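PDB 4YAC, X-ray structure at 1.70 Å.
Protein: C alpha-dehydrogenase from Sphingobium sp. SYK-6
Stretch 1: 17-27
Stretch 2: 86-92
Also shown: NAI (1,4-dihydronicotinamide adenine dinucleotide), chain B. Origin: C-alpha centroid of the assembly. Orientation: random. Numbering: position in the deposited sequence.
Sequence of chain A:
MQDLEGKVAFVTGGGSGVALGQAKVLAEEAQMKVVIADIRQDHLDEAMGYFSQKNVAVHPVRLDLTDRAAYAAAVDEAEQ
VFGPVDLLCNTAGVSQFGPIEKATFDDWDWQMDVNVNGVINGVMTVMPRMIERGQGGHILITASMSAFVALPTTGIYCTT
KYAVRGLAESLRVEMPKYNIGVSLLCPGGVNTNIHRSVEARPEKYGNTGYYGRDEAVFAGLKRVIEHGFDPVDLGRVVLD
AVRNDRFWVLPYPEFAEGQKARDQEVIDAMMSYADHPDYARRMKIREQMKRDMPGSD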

# COMPACT_ATOMS: atom_id res chain seq x y z
N GLY A 17 -21.95 10.77 2.45
CA GLY A 17 -21.60 9.43 2.01
C GLY A 17 -21.36 8.42 3.11
O GLY A 17 -22.07 8.39 4.12
N VAL A 18 -20.35 7.57 2.91
CA VAL A 18 -20.04 6.49 3.84
C VAL A 18 -19.79 7.00 5.25
O VAL A 18 -20.29 6.43 6.22
CB VAL A 18 -18.79 5.70 3.37
CG1 VAL A 18 -18.30 4.74 4.45
CG2 VAL A 18 -19.12 4.92 2.11
N ALA A 19 -19.02 8.08 5.37
CA ALA A 19 -18.66 8.60 6.69
C ALA A 19 -19.88 9.14 7.43
O ALA A 19 -20.00 8.95 8.64
CB ALA A 19 -17.62 9.68 6.56
N LEU A 20 -20.78 9.81 6.72
CA LEU A 20 -22.02 10.29 7.33
C LEU A 20 -22.83 9.11 7.84
O LEU A 20 -23.44 9.18 8.91
CB LEU A 20 -22.83 11.11 6.33
CG LEU A 20 -24.23 11.55 6.78
CD1 LEU A 20 -24.16 12.32 8.09
CD2 LEU A 20 -24.88 12.40 5.70
N GLY A 21 -22.84 8.02 7.08
CA GLY A 21 -23.50 6.79 7.50
C GLY A 21 -22.92 6.27 8.80
O GLY A 21 -23.64 5.81 9.68
N GLN A 22 -21.60 6.35 8.93
CA GLN A 22 -20.93 5.94 10.16
C GLN A 22 -21.34 6.87 11.30
O GLN A 22 -21.69 6.40 12.38
CB GLN A 22 -19.41 5.94 9.97
CG GLN A 22 -18.95 4.85 9.00
CD GLN A 22 -17.46 4.91 8.68
OE1 GLN A 22 -16.75 5.80 9.13
NE2 GLN A 22 -17.00 3.95 7.89
N ALA A 23 -21.32 8.17 11.05
CA ALA A 23 -21.69 9.16 12.06
C ALA A 23 -23.11 8.95 12.58
O ALA A 23 -23.35 9.00 13.79
CB ALA A 23 -21.54 10.57 11.49
N LYS A 24 -24.04 8.70 11.66
CA LYS A 24 -25.44 8.51 12.04
C LYS A 24 -25.61 7.33 12.99
O LYS A 24 -26.28 7.44 14.03
CB LYS A 24 -26.31 8.28 10.80
CG LYS A 24 -26.58 9.52 9.98
CD LYS A 24 -27.50 9.19 8.80
CE LYS A 24 -27.77 10.41 7.93
NZ LYS A 24 -28.63 10.08 6.76
N VAL A 25 -25.01 6.20 12.63
CA VAL A 25 -25.12 4.99 13.43
C VAL A 25 -24.46 5.16 14.79
O VAL A 25 -24.99 4.71 15.80
CB VAL A 25 -24.49 3.78 12.69
CG1 VAL A 25 -24.43 2.55 13.60
CG2 VAL A 25 -25.28 3.46 11.43
N LEU A 26 -23.31 5.82 14.82
CA LEU A 26 -22.59 6.01 16.08
C LEU A 26 -23.34 6.98 16.99
O LEU A 26 -23.42 6.77 18.21
CB LEU A 26 -21.17 6.50 15.81
CG LEU A 26 -20.27 5.50 15.07
CD1 LEU A 26 -18.96 6.15 14.65
CD2 LEU A 26 -20.00 4.27 15.92
N ALA A 27 -23.90 8.04 16.42
CA ALA A 27 -24.60 9.06 17.20
C ALA A 27 -25.97 8.59 17.68
O ALA A 27 -26.39 8.89 18.80
CB ALA A 27 -24.76 10.33 16.37
N ASP A 86 -12.29 8.74 21.75
CA ASP A 86 -12.22 7.32 22.05
C ASP A 86 -12.13 6.50 20.76
O ASP A 86 -11.42 5.50 20.70
CB ASP A 86 -13.44 6.87 22.85
CG ASP A 86 -13.48 7.50 24.23
OD1 ASP A 86 -12.63 7.15 25.07
OD2 ASP A 86 -14.39 8.33 24.48
N LEU A 87 -12.87 6.94 19.74
CA LEU A 87 -12.93 6.25 18.46
C LEU A 87 -12.61 7.22 17.34
O LEU A 87 -13.28 8.23 17.18
CB LEU A 87 -14.32 5.64 18.25
CG LEU A 87 -14.66 5.06 16.87
CD1 LEU A 87 -13.72 3.92 16.51
CD2 LEU A 87 -16.10 4.58 16.85
N LEU A 88 -11.57 6.91 16.57
CA LEU A 88 -11.21 7.70 15.40
C LEU A 88 -11.58 6.93 14.14
O LEU A 88 -11.13 5.80 13.94
CB LEU A 88 -9.71 8.02 15.40
CG LEU A 88 -9.18 8.68 14.12
CD1 LEU A 88 -9.78 10.06 13.94
CD2 LEU A 88 -7.66 8.74 14.14
N CYS A 89 -12.40 7.55 13.30
CA CYS A 89 -12.83 6.94 12.05
C CYS A 89 -12.22 7.71 10.89
O CYS A 89 -12.71 8.78 10.52
CB CYS A 89 -14.36 6.92 11.93
SG CYS A 89 -15.21 5.97 13.21
N ASN A 90 -11.14 7.17 10.34
CA ASN A 90 -10.49 7.77 9.18
C ASN A 90 -11.18 7.29 7.91
O ASN A 90 -10.79 6.27 7.33
CB ASN A 90 -9.00 7.40 9.14
CG ASN A 90 -8.28 7.73 10.43
OD1 ASN A 90 -7.88 8.88 10.65
ND2 ASN A 90 -8.08 6.73 11.27
N THR A 91 -12.20 8.02 7.46
CA THR A 91 -13.08 7.53 6.41
C THR A 91 -13.13 8.45 5.19
O THR A 91 -13.46 7.99 4.09
CB THR A 91 -14.50 7.33 6.99
OG1 THR A 91 -14.41 6.38 8.06
CG2 THR A 91 -15.48 6.80 5.95
N ALA A 92 -12.78 9.72 5.36
CA ALA A 92 -12.74 10.63 4.22
C ALA A 92 -11.85 10.06 3.13
O ALA A 92 -10.82 9.46 3.40
CB ALA A 92 -12.23 12.00 4.64
PA NAI B . -18.56 11.51 -0.61
O1A NAI B . -18.31 12.56 -1.66
O2A NAI B . -20.06 11.21 -0.53
O5B NAI B . -18.05 12.02 0.79
C5B NAI B . -16.73 12.43 0.93
C4B NAI B . -16.64 13.45 1.99
O4B NAI B . -15.23 13.63 2.34
C3B NAI B . -17.15 14.74 1.53
O3B NAI B . -18.03 15.31 2.49
C2B NAI B . -15.98 15.56 1.33
O2B NAI B . -16.28 16.96 1.52
C1B NAI B . -15.04 15.08 2.32
N9A NAI B . -13.67 15.43 2.02
C8A NAI B . -13.01 15.34 0.84
N7A NAI B . -11.75 15.79 0.98
C5A NAI B . -11.56 16.18 2.28
C6A NAI B . -10.51 16.70 3.02
N6A NAI B . -9.23 16.97 2.44
N1A NAI B . -10.70 16.98 4.34
C2A NAI B . -11.88 16.75 4.95
N3A NAI B . -12.91 16.24 4.27
C4A NAI B . -12.79 15.95 2.95
O3 NAI B . -17.77 10.22 -0.95
PN NAI B . -18.26 8.77 -0.47
O1N NAI B . -19.58 8.45 -1.15
O2N NAI B . -17.16 7.69 -0.88
O5D NAI B . -18.45 8.75 1.06

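A single short hydrogen bond, 2.6 Å from Thr 91 OG1 to Gln 22 OE1, is the only hydrogen bond across a contact made mostly by apolar packing between a helix and a nearly antiparallel strand (160° between their directions). The stretches bury 253 Å² between them, both sides summed. Gln 22 reaches it with an extended side chain, and its side-chain oxygen OE1 accepts the hydrogen bond from the hydroxyl; NE2 is satisfied elsewhere in the structure, so the buried amide leaves neither end unpaired. Gln 22 OE1 also lies 3.8 Å from Cys 89 CB. Thr 91, just past the strand, has the largest area covered by the other stretch and serves two roles: while OG1 bonds to Gln 22, Thr 91 CG2 packs 3.6 Å from Ala 19 CB and 3.8 Å from Val 18 CG1. The small Ala 19 suits the tightest spot, where Ala 19 CA comes within 5.7 Å of Thr 91 CA. Farther along, the backbones stand 10.0 Å apart from Leu 26 CA to Leu 87 CA, and the two leucines reach across: Leu 26 CD1 meets Leu 87 CD2 at 3.9 Å, and Leu 26 CD1 also lies 4.0 Å from Cys 89 SG. Leu 87, Cys 89 and Thr 91 alternate toward the helix, whereas Asn 90 points away.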